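Local coordinates for transcriptional regulator, LacI family protein (Rhodococcus jostii, PDB 3K9C), which probably binds cis-regulatory DNA and controls transcription, as other regulators of the LacI family do, at residues 74-79 with 136-141; 16-21 with 47-52; 116-121 with 149-154. All coordinates share one frame; numbering follows the deposited sequence.

Interaction 1 (74-79 with 136-141)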
ATOM      1  N   GLY B  74       9.604  -4.190  11.865  1.00 23.79           N
ATOM      2  CA  GLY B  74       8.531  -4.926  12.516  1.00 25.10           C
ATOM      3  C   GLY B  74       8.646  -6.439  12.434  1.00 27.55           C
ATOM      4  O   GLY B  74       7.651  -7.131  12.244  1.00 29.87           O
ATOM      5  N   THR B  75       9.858  -6.959  12.586  1.00 28.00           N
ATOM      6  CA  THR B  75      10.097  -8.397  12.517  1.00 29.17           C
ATOM      7  C   THR B  75       9.338  -9.207  13.573  1.00 29.96           C
ATOM      8  O   THR B  75       9.052  -8.714  14.665  1.00 29.72           O
ATOM      9  CB  THR B  75      11.611  -8.707  12.652  1.00 28.90           C
ATOM     10  OG1 THR B  75      11.832 -10.113  12.478  1.00 32.19           O
ATOM     11  CG2 THR B  75      12.125  -8.282  14.019  1.00 26.80           C
ATOM     12  N   ARG B  76       9.030 -10.455  13.236  1.00 31.04           N
ATOM     13  CA  ARG B  76       8.316 -11.348  14.142  1.00 34.78           C
ATOM     14  C   ARG B  76       9.236 -12.472  14.640  1.00 35.80           C
ATOM     15  O   ARG B  76       8.780 -13.415  15.293  1.00 36.06           O
ATOM     16  CB  ARG B  76       7.092 -11.958  13.442  1.00 36.91           C
ATOM     17  CG  ARG B  76       6.175 -10.945  12.766  1.00 41.15           C
ATOM     18  CD  ARG B  76       5.635  -9.926  13.749  1.00 44.36           C
ATOM     19  NE  ARG B  76       4.570 -10.479  14.578  1.00 49.35           N
ATOM     20  CZ  ARG B  76       3.343 -10.743  14.139  1.00 51.07           C
ATOM     21  NH1 ARG B  76       3.020 -10.499  12.873  1.00 51.54           N
ATOM     22  NH2 ARG B  76       2.439 -11.252  14.965  1.00 50.66           N
ATOM     23  N   PHE B  77      10.522 -12.368  14.321  1.00 35.08           N
ATOM     24  CA  PHE B  77      11.511 -13.357  14.744  1.00 35.95           C
ATOM     25  C   PHE B  77      11.600 -13.408  16.261  1.00 37.47           C
ATOM     26  O   PHE B  77      11.569 -12.369  16.921  1.00 36.74           O
ATOM     27  CB  PHE B  77      12.900 -12.994  14.210  1.00 34.99           C
ATOM     28  CG  PHE B  77      13.163 -13.448  12.805  1.00 35.27           C
ATOM     29  CD1 PHE B  77      12.190 -14.128  12.073  1.00 33.37           C
ATOM     30  CD2 PHE B  77      14.412 -13.235  12.226  1.00 35.89           C
ATOM     31  CE1 PHE B  77      12.457 -14.591  10.793  1.00 32.99           C
ATOM     32  CE2 PHE B  77      14.692 -13.697  10.938  1.00 35.55           C
ATOM     33  CZ  PHE B  77      13.709 -14.379  10.222  1.00 34.48           C
ATOM     34  N   ASP B  78      11.715 -14.614  16.815  1.00 39.77           N
ATOM     35  CA  ASP B  78      11.853 -14.755  18.262  1.00 41.31           C
ATOM     36  C   ASP B  78      13.335 -14.620  18.623  1.00 41.26           C
ATOM     37  O   ASP B  78      14.180 -14.416  17.746  1.00 39.27           O
ATOM     38  CB  ASP B  78      11.314 -16.111  18.753  1.00 42.54           C
ATOM     39  CG  ASP B  78      11.985 -17.296  18.078  1.00 46.16           C
ATOM     40  OD1 ASP B  78      13.226 -17.270  17.904  1.00 46.98           O
ATOM     41  OD2 ASP B  78      11.271 -18.264  17.733  1.00 48.44           O
ATOM     42  N   THR B  79      13.638 -14.732  19.912  1.00 41.58           N
ATOM     43  CA  THR B  79      15.006 -14.613  20.404  1.00 43.47           C
ATOM     44  C   THR B  79      15.998 -15.482  19.641  1.00 43.85           C
ATOM     45  O   THR B  79      17.094 -15.035  19.297  1.00 45.70           O
ATOM     46  CB  THR B  79      15.089 -14.996  21.899  1.00 44.31           C
ATOM     47  OG1 THR B  79      14.156 -14.208  22.649  1.00 44.43           O
ATOM     48  CG2 THR B  79      16.496 -14.757  22.433  1.00 43.81           C
ATOM     49  N   ASP B 136      -1.201  -9.501  18.508  1.00 31.65           N
ATOM     50  CA  ASP B 136       0.187  -9.804  18.821  1.00 34.59           C
ATOM     51  C   ASP B 136       1.181  -9.154  17.869  1.00 33.57           C
ATOM     52  O   ASP B 136       2.356  -9.527  17.839  1.00 33.41           O
ATOM     53  CB  ASP B 136       0.404 -11.323  18.836  1.00 40.13           C
ATOM     54  CG  ASP B 136      -0.403 -12.017  19.916  1.00 46.21           C
ATOM     55  OD1 ASP B 136      -0.339 -11.572  21.082  1.00 49.20           O
ATOM     56  OD2 ASP B 136      -1.102 -13.011  19.606  1.00 50.56           O
ATOM     57  N   ALA B 137       0.721  -8.185  17.086  1.00 30.46           N
ATOM     58  CA  ALA B 137       1.618  -7.509  16.166  1.00 28.87           C
ATOM     59  C   ALA B 137       2.553  -6.623  16.977  1.00 27.98           C
ATOM     60  O   ALA B 137       2.226  -6.223  18.089  1.00 25.99           O
ATOM     61  CB  ALA B 137       0.830  -6.671  15.188  1.00 26.75           C
ATOM     62  N   PRO B 138       3.746  -6.332  16.440  1.00 29.04           N
ATOM     63  CA  PRO B 138       4.685  -5.473  17.167  1.00 27.58           C
ATOM     64  C   PRO B 138       3.963  -4.190  17.559  1.00 27.53           C
ATOM     65  O   PRO B 138       3.295  -3.565  16.724  1.00 26.09           O
ATOM     66  CB  PRO B 138       5.778  -5.225  16.139  1.00 28.40           C
ATOM     67  CG  PRO B 138       5.827  -6.543  15.408  1.00 29.89           C
ATOM     68  CD  PRO B 138       4.361  -6.870  15.212  1.00 27.79           C
ATOM     69  N   GLY B 139       4.077  -3.811  18.825  1.00 26.31           N
ATOM     70  CA  GLY B 139       3.428  -2.597  19.284  1.00 25.82           C
ATOM     71  C   GLY B 139       2.075  -2.859  19.912  1.00 25.70           C
ATOM     72  O   GLY B 139       1.561  -2.032  20.663  1.00 25.88           O
ATOM     73  N   GLY B 140       1.499  -4.017  19.615  1.00 25.29           N
ATOM     74  CA  GLY B 140       0.197  -4.350  20.165  1.00 25.65           C
ATOM     75  C   GLY B 140       0.099  -4.303  21.683  1.00 25.62           C
ATOM     76  O   GLY B 140      -0.669  -3.515  22.240  1.00 24.82           O
ATOM     77  N   ALA B 141       0.875  -5.142  22.364  1.00 25.93           N
ATOM     78  CA  ALA B 141       0.829  -5.184  23.817  1.00 25.68           C
ATOM     79  C   ALA B 141       1.067  -3.813  24.453  1.00 26.37           C
ATOM     80  O   ALA B 141       0.316  -3.400  25.334  1.00 26.68           O
ATOM     81  CB  ALA B 141       1.839  -6.200  24.339  1.00 25.34           C
TER
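R76 reaches P138 by a folded route: CG stands anti to the carbonyl carbon (chi1 -51°), and further bends at chi2 (-59°) and chi3 (-76°) bring CD and NE round to the proline ring. The two side chains cross at about a right angle, with R76 CD lying 3.6 Å from P138 CD. Beyond it the guanidinium has P138 CD and A137 CA over one face, A137 CA set toward the rim. R76 NH2 ends 3.4 Å from the carbonyl D136 O. The same ring also meets backbone: P138 CG lies 3.7 Å from G74 O. G74 follows strand 67-73 of one alpha/beta lobe, while P138 precedes helix 140-153 of the other, so this small contact spans the cleft of a two-lobed periplasmic-binding-protein fold; a glycerol, probably from the crystallisation liquor, lies about 6 Å from the P138 side chain and may mark a pocket. Each side is braced within itself. A type II turn from A137 to G140, closed by G140 N to A137 O at 2.8 Å, presents P138 at its second position and puts G139, with positive phi, at the N-cap of the helix. On the other segment, 74-79, T75 makes an ST turn, its OG1 accepting from F77 N at 3.2 Å. E55 binds both T75 OG1 and R76 N, and R96 takes the carbonyls T75 O and F77 O.

Interaction 2 (16-21 with 47-52); sequences GVVFEL and SAVAPS
The F19 ring lies obliquely to A48, its CE2 4.0 Å from A48 CB, and its CD2 is 4.0 Å from the carbonyl S47 O. Its first torsion (chi1 79°) sets CG between the backbone N and the carbonyl carbon. L21 CD1 comes to the same methyl, 4.0 Å from A48 CB, so a strand residue and the first residue beyond the strand close on a single alanine methyl. On the other face of the sheet, V18 CG1 touches V49 CG2 at 3.6 Å. Between these two faces runs parallel pairing of V18 with S47, F19 with A48 and E20 with V49. F19 O accepts from V49 N at 2.8 Å, V49 O from L21 N at 3.0 Å, nearly along the C=O axis, and V17 O from S47 N; the F19 N to S47 O bond is weak. Here strands 13-20 and 42-49 of a right-handed beta-alpha-beta crossover lie side by side, 42-49 being an edge strand of its sheet within this chain. Y34 of the second subunit bonds to A48 N, and its G27 packs on L21. Helix 24-39 covers F19 with H26 and V30, helix 55-63 covers V18 and S47, whose OG bonds to A58 O, and strand 67-73 flanks 13-20 on its other edge.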
ATOM      1  N   GLY B  16      21.006  -4.175   4.340  1.00 25.23           N
ATOM      2  CA  GLY B  16      19.850  -4.997   4.052  1.00 23.67           C
ATOM      3  C   GLY B  16      18.623  -4.534   4.803  1.00 22.12           C
ATOM      4  O   GLY B  16      18.699  -4.204   5.984  1.00 23.06           O
ATOM      5  N   VAL B  17      17.486  -4.505   4.120  1.00 21.85           N
ATOM      6  CA  VAL B  17      16.242  -4.084   4.763  1.00 20.18           C
ATOM      7  C   VAL B  17      15.096  -5.065   4.500  1.00 18.66           C
ATOM      8  O   VAL B  17      14.697  -5.269   3.359  1.00 19.79           O
ATOM      9  CB  VAL B  17      15.808  -2.678   4.268  1.00 19.31           C
ATOM     10  CG1 VAL B  17      14.506  -2.260   4.948  1.00 14.48           C
ATOM     11  CG2 VAL B  17      16.901  -1.668   4.550  1.00 18.90           C
ATOM     12  N   VAL B  18      14.578  -5.682   5.558  1.00 19.62           N
ATOM     13  CA  VAL B  18      13.452  -6.609   5.429  1.00 18.34           C
ATOM     14  C   VAL B  18      12.180  -5.814   5.777  1.00 18.42           C
ATOM     15  O   VAL B  18      12.139  -5.135   6.803  1.00 18.25           O
ATOM     16  CB  VAL B  18      13.621  -7.803   6.400  1.00 18.55           C
ATOM     17  CG1 VAL B  18      12.457  -8.774   6.272  1.00 17.20           C
ATOM     18  CG2 VAL B  18      14.934  -8.532   6.095  1.00 20.88           C
ATOM     19  N   PHE B  19      11.154  -5.882   4.928  1.00 18.26           N
ATOM     20  CA  PHE B  19       9.909  -5.139   5.181  1.00 17.95           C
ATOM     21  C   PHE B  19       8.682  -5.830   4.592  1.00 20.33           C
ATOM     22  O   PHE B  19       8.795  -6.644   3.674  1.00 20.57           O
ATOM     23  CB  PHE B  19       9.997  -3.727   4.585  1.00 16.53           C
ATOM     24  CG  PHE B  19       9.754  -3.685   3.109  1.00 19.72           C
ATOM     25  CD1 PHE B  19       8.568  -3.169   2.602  1.00 20.29           C
ATOM     26  CD2 PHE B  19      10.700  -4.185   2.223  1.00 18.97           C
ATOM     27  CE1 PHE B  19       8.328  -3.152   1.230  1.00 20.08           C
ATOM     28  CE2 PHE B  19      10.474  -4.173   0.858  1.00 19.84           C
ATOM     29  CZ  PHE B  19       9.288  -3.655   0.357  1.00 23.27           C
ATOM     30  N   GLU B  20       7.507  -5.482   5.114  1.00 21.23           N
ATOM     31  CA  GLU B  20       6.253  -6.063   4.641  1.00 23.12           C
ATOM     32  C   GLU B  20       5.693  -5.342   3.424  1.00 22.25           C
ATOM     33  O   GLU B  20       5.346  -4.157   3.489  1.00 21.34           O
ATOM     34  CB  GLU B  20       5.198  -6.038   5.748  1.00 23.90           C
ATOM     35  CG  GLU B  20       5.392  -7.074   6.825  1.00 31.54           C
ATOM     36  CD  GLU B  20       4.415  -6.898   7.974  1.00 36.05           C
ATOM     37  OE1 GLU B  20       3.201  -6.711   7.715  1.00 37.49           O
ATOM     38  OE2 GLU B  20       4.864  -6.951   9.136  1.00 39.46           O
ATOM     39  N   LEU B  21       5.603  -6.069   2.317  1.00 22.20           N
ATOM     40  CA  LEU B  21       5.064  -5.519   1.081  1.00 23.19           C
ATOM     41  C   LEU B  21       3.639  -4.998   1.332  1.00 23.56           C
ATOM     42  O   LEU B  21       2.849  -5.621   2.041  1.00 23.95           O
ATOM     43  CB  LEU B  21       5.040  -6.604   0.000  1.00 24.19           C
ATOM     44  CG  LEU B  21       5.176  -6.144  -1.453  1.00 25.79           C
ATOM     45  CD1 LEU B  21       6.482  -5.388  -1.623  1.00 26.53           C
ATOM     46  CD2 LEU B  21       5.140  -7.349  -2.391  1.00 27.03           C
ATOM     47  N   SER B  47      14.327  -6.793   0.778  1.00 21.52           N
ATOM     48  CA  SER B  47      13.941  -8.194   0.700  1.00 21.05           C
ATOM     49  C   SER B  47      12.553  -8.121   1.302  1.00 21.01           C
ATOM     50  O   SER B  47      12.399  -7.784   2.483  1.00 21.17           O
ATOM     51  CB  SER B  47      14.840  -9.082   1.550  1.00 21.28           C
ATOM     52  OG  SER B  47      14.471 -10.442   1.382  1.00 21.04           O
ATOM     53  N   ALA B  48      11.542  -8.426   0.498  1.00 18.07           N
ATOM     54  CA  ALA B  48      10.169  -8.310   0.959  1.00 18.96           C
ATOM     55  C   ALA B  48       9.529  -9.530   1.599  1.00 19.77           C
ATOM     56  O   ALA B  48       9.797 -10.672   1.221  1.00 20.84           O
ATOM     57  CB  ALA B  48       9.290  -7.825  -0.190  1.00 19.80           C
ATOM     58  N   VAL B  49       8.675  -9.265   2.579  1.00 19.25           N
ATOM     59  CA  VAL B  49       7.922 -10.303   3.256  1.00 20.33           C
ATOM     60  C   VAL B  49       6.485 -10.134   2.742  1.00 21.55           C
ATOM     61  O   VAL B  49       5.993  -9.005   2.632  1.00 21.71           O
ATOM     62  CB  VAL B  49       7.951 -10.122   4.801  1.00 19.84           C
ATOM     63  CG1 VAL B  49       7.020 -11.134   5.468  1.00 20.79           C
ATOM     64  CG2 VAL B  49       9.376 -10.291   5.321  1.00 17.89           C
ATOM     65  N   ALA B  50       5.839 -11.252   2.407  1.00 20.57           N
ATOM     66  CA  ALA B  50       4.460 -11.260   1.915  1.00 19.22           C
ATOM     67  C   ALA B  50       3.823 -12.596   2.286  1.00 20.16           C
ATOM     68  O   ALA B  50       4.523 -13.524   2.683  1.00 20.45           O
ATOM     69  CB  ALA B  50       4.437 -11.069   0.413  1.00 17.18           C
ATOM     70  N   PRO B  51       2.489 -12.717   2.153  1.00 21.22           N
ATOM     71  CA  PRO B  51       1.831 -13.982   2.505  1.00 20.73           C
ATOM     72  C   PRO B  51       2.508 -15.214   1.916  1.00 20.77           C
ATOM     73  O   PRO B  51       2.652 -16.223   2.597  1.00 21.03           O
ATOM     74  CB  PRO B  51       0.406 -13.792   1.982  1.00 21.62           C
ATOM     75  CG  PRO B  51       0.190 -12.314   2.161  1.00 21.43           C
ATOM     76  CD  PRO B  51       1.505 -11.739   1.657  1.00 21.55           C
ATOM     77  N   SER B  52       2.928 -15.134   0.657  1.00 20.10           N
ATOM     78  CA  SER B  52       3.581 -16.276   0.031  1.00 21.82           C
ATOM     79  C   SER B  52       5.097 -16.235   0.160  1.00 21.63           C
ATOM     80  O   SER B  52       5.792 -17.008  -0.488  1.00 23.78           O
ATOM     81  CB  SER B  52       3.190 -16.383  -1.452  1.00 21.58           C
ATOM     82  OG  SER B  52       3.678 -15.294  -2.213  1.00 23.09           O
TER

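Interaction 3 (116-121 with 149-154); sequences LAVDHL and AAMDRH
Helices 110-123 and 140-153 come close where the CA atoms of V118 and A150 lie 6.5 Å apart, the second helix ending just afterwards as H154 leaves helical geometry. Both belong to one of the two alpha/beta lobes of the periplasmic-binding-protein-like fold, the one built round the parallel sheet of strands 160-164, 129-133, 188-191 and 216-218; L121 of one helix and M151 of the other each touch I129 of that sheet. V118 sits over the small A150, with V118 CB 3.8 Å from A150 CB and both its methyls also near that alanine carbon. CG1, anti to the backbone N (chi1 169°), goes on to the SE of M151, a selenomethionine, at 4.0 Å. The H154 ring flanks the same valine, ND1 4.2 Å from V118 CG1. It is held by its own helix end: ND1 donates to A150 O at 3.0 Å in an almost straight bond (174°), with the acceptor in the ring plane. A150 O also takes the H154 backbone N, and the two donors reach it from opposite faces of its carbonyl plane. An alanine at H154 would probably leave A150 O with the backbone N alone of these two donors and open a gap beside V118 CG1. D119 and R153, of opposite charge, stay apart and meet through a water instead. This water donates to D119 OD1 at 3.0 Å and accepts from R153 NE at 2.8 Å, lying in the guanidinium plane at its edge.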
ATOM      1  N   LEU B 116      -1.006   9.983  24.433  1.00 21.49           N
ATOM      2  CA  LEU B 116      -1.304  11.262  23.771  1.00 20.92           C
ATOM      3  C   LEU B 116      -2.701  11.203  23.157  1.00 21.24           C
ATOM      4  O   LEU B 116      -3.479  12.151  23.258  1.00 19.70           O
ATOM      5  CB  LEU B 116      -0.284  11.555  22.658  1.00 22.76           C
ATOM      6  CG  LEU B 116       1.157  11.866  23.069  1.00 25.00           C
ATOM      7  CD1 LEU B 116       2.031  11.960  21.826  1.00 24.47           C
ATOM      8  CD2 LEU B 116       1.200  13.171  23.871  1.00 23.30           C
ATOM      9  N   ALA B 117      -3.000  10.083  22.502  1.00 20.29           N
ATOM     10  CA  ALA B 117      -4.306   9.875  21.880  1.00 19.91           C
ATOM     11  C   ALA B 117      -5.394   9.979  22.949  1.00 18.95           C
ATOM     12  O   ALA B 117      -6.377  10.688  22.769  1.00 19.69           O
ATOM     13  CB  ALA B 117      -4.354   8.490  21.198  1.00 19.16           C
ATOM     14  N   VAL B 118      -5.215   9.270  24.063  1.00 20.45           N
ATOM     15  CA  VAL B 118      -6.193   9.306  25.153  1.00 21.41           C
ATOM     16  C   VAL B 118      -6.308  10.693  25.778  1.00 21.70           C
ATOM     17  O   VAL B 118      -7.412  11.183  25.991  1.00 22.92           O
ATOM     18  CB  VAL B 118      -5.861   8.284  26.273  1.00 20.59           C
ATOM     19  CG1 VAL B 118      -6.746   8.549  27.504  1.00 22.21           C
ATOM     20  CG2 VAL B 118      -6.106   6.859  25.771  1.00 21.35           C
ATOM     21  N   ASP B 119      -5.175  11.330  26.068  1.00 23.52           N
ATOM     22  CA  ASP B 119      -5.214  12.671  26.654  1.00 24.82           C
ATOM     23  C   ASP B 119      -6.000  13.615  25.743  1.00 25.08           C
ATOM     24  O   ASP B 119      -6.834  14.394  26.206  1.00 26.64           O
ATOM     25  CB  ASP B 119      -3.802  13.220  26.863  1.00 26.15           C
ATOM     26  CG  ASP B 119      -3.033  12.466  27.932  1.00 27.65           C
ATOM     27  OD1 ASP B 119      -3.662  11.745  28.733  1.00 28.63           O
ATOM     28  OD2 ASP B 119      -1.792  12.604  27.980  1.00 32.99           O
ATOM     29  N   HIS B 120      -5.734  13.529  24.442  1.00 22.94           N
ATOM     30  CA  HIS B 120      -6.422  14.364  23.465  1.00 21.68           C
ATOM     31  C   HIS B 120      -7.932  14.157  23.528  1.00 20.40           C
ATOM     32  O   HIS B 120      -8.698  15.123  23.528  1.00 21.96           O
ATOM     33  CB  HIS B 120      -5.904  14.046  22.053  1.00 22.38           C
ATOM     34  CG  HIS B 120      -6.710  14.667  20.955  1.00 22.66           C
ATOM     35  ND1 HIS B 120      -6.841  16.029  20.808  1.00 23.19           N
ATOM     36  CD2 HIS B 120      -7.429  14.108  19.956  1.00 23.55           C
ATOM     37  CE1 HIS B 120      -7.609  16.283  19.763  1.00 24.38           C
ATOM     38  NE2 HIS B 120      -7.981  15.134  19.229  1.00 24.77           N
ATOM     39  N   LEU B 121      -8.360  12.896  23.580  1.00 21.74           N
ATOM     40  CA  LEU B 121      -9.786  12.573  23.628  1.00 20.71           C
ATOM     41  C   LEU B 121     -10.472  12.952  24.944  1.00 20.61           C
ATOM     42  O   LEU B 121     -11.595  13.449  24.939  1.00 21.20           O
ATOM     43  CB  LEU B 121     -10.003  11.084  23.342  1.00 20.36           C
ATOM     44  CG  LEU B 121      -9.699  10.659  21.901  1.00 18.20           C
ATOM     45  CD1 LEU B 121      -9.671   9.136  21.816  1.00 17.57           C
ATOM     46  CD2 LEU B 121     -10.738  11.260  20.947  1.00 15.76           C
ATOM     47  N   ALA B 149      -3.707   2.077  30.907  1.00 23.42           N
ATOM     48  CA  ALA B 149      -3.063   2.888  31.933  1.00 24.87           C
ATOM     49  C   ALA B 149      -3.549   4.324  31.847  1.00 24.29           C
ATOM     50  O   ALA B 149      -3.915   4.927  32.855  1.00 25.23           O
ATOM     51  CB  ALA B 149      -1.552   2.841  31.772  1.00 24.39           C
ATOM     52  N   ALA B 150      -3.553   4.875  30.637  1.00 24.39           N
ATOM     53  CA  ALA B 150      -3.992   6.247  30.447  1.00 23.74           C
ATOM     54  C   ALA B 150      -5.455   6.410  30.846  1.00 23.72           C
ATOM     55  O   ALA B 150      -5.824   7.416  31.441  1.00 24.27           O
ATOM     56  CB  ALA B 150      -3.788   6.673  28.997  1.00 24.82           C
HETATM   57  N   MSE B 151      -6.299   5.439  30.514  1.00 24.02           N
HETATM   58  CA  MSE B 151      -7.706   5.565  30.884  1.00 24.66           C
HETATM   59  C   MSE B 151      -7.846   5.579  32.411  1.00 25.83           C
HETATM   60  O   MSE B 151      -8.652   6.326  32.973  1.00 23.12           O
HETATM   61  CB  MSE B 151      -8.534   4.419  30.282  1.00 24.90           C
HETATM   62  CG  MSE B 151      -8.764   4.503  28.769  1.00 23.32           C
HETATM   63 SE   MSE B 151      -9.796   6.081  28.291  1.00 30.75          SE
HETATM   64  CE  MSE B 151     -11.597   5.424  28.694  1.00 21.63           C
ATOM     65  N   ASP B 152      -7.039   4.759  33.072  1.00 27.99           N
ATOM     66  CA  ASP B 152      -7.066   4.656  34.521  1.00 32.34           C
ATOM     67  C   ASP B 152      -6.604   5.963  35.168  1.00 34.38           C
ATOM     68  O   ASP B 152      -7.140   6.380  36.195  1.00 35.44           O
ATOM     69  CB  ASP B 152      -6.184   3.485  34.968  1.00 32.28           C
ATOM     70  CG  ASP B 152      -6.333   3.163  36.447  1.00 35.64           C
ATOM     71  OD1 ASP B 152      -7.443   3.332  37.002  1.00 34.80           O
ATOM     72  OD2 ASP B 152      -5.335   2.718  37.046  1.00 37.06           O
ATOM     73  N   ARG B 153      -5.623   6.618  34.548  1.00 35.91           N
ATOM     74  CA  ARG B 153      -5.101   7.880  35.061  1.00 36.12           C
ATOM     75  C   ARG B 153      -6.180   8.961  35.041  1.00 35.57           C
ATOM     76  O   ARG B 153      -6.145   9.892  35.846  1.00 35.71           O
ATOM     77  CB  ARG B 153      -3.906   8.348  34.226  1.00 39.53           C
ATOM     78  CG  ARG B 153      -2.653   8.630  35.046  1.00 45.25           C
ATOM     79  CD  ARG B 153      -1.621   9.426  34.256  1.00 48.70           C
ATOM     80  NE  ARG B 153      -1.225   8.765  33.014  1.00 54.09           N
ATOM     81  CZ  ARG B 153      -0.637   7.573  32.947  1.00 56.03           C
ATOM     82  NH1 ARG B 153      -0.368   6.891  34.058  1.00 56.01           N
ATOM     83  NH2 ARG B 153      -0.308   7.067  31.766  1.00 55.63           N
ATOM     84  N   HIS B 154      -7.129   8.844  34.114  1.00 32.86           N
ATOM     85  CA  HIS B 154      -8.211   9.815  34.015  1.00 32.04           C
ATOM     86  C   HIS B 154      -9.455   9.379  34.782  1.00 31.36           C
ATOM     87  O   HIS B 154     -10.490  10.033  34.697  1.00 31.66           O
ATOM     88  CB  HIS B 154      -8.607  10.066  32.556  1.00 32.93           C
ATOM     89  CG  HIS B 154      -7.624  10.895  31.785  1.00 33.88           C
ATOM     90  ND1 HIS B 154      -6.478  10.370  31.229  1.00 33.60           N
ATOM     91  CD2 HIS B 154      -7.618  12.215  31.483  1.00 34.10           C
ATOM     92  CE1 HIS B 154      -5.807  11.329  30.617  1.00 33.09           C
ATOM     93  NE2 HIS B 154      -6.477  12.459  30.756  1.00 34.38           N
TER
HETATM   94  O   HOH W   1      -2.530  10.401  31.130  1.00 50.74           O

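In the fold
Interactions 2 and 3 are buried contacts in different lobes, on opposite sides of the chain's centre, their own centres about 34 Å apart. Interaction 1 lies between the lobes and is only partly buried. It has one end just after strand 67-73, which neighbours strand 13-20 of interaction 2, and the other at the start of helix 140-153, whose last turn serves interaction 3. Packing of G74 on E20 brings interactions 1 and 2 into touch, whereas interactions 1 and 3 stay about 9 Å apart at their nearest atoms. Chemistry follows place: main-chain bonds join the strands, apolar packing and a bridging water join the helices, and the interlobe contact rests mostly on an arginine laid against a proline.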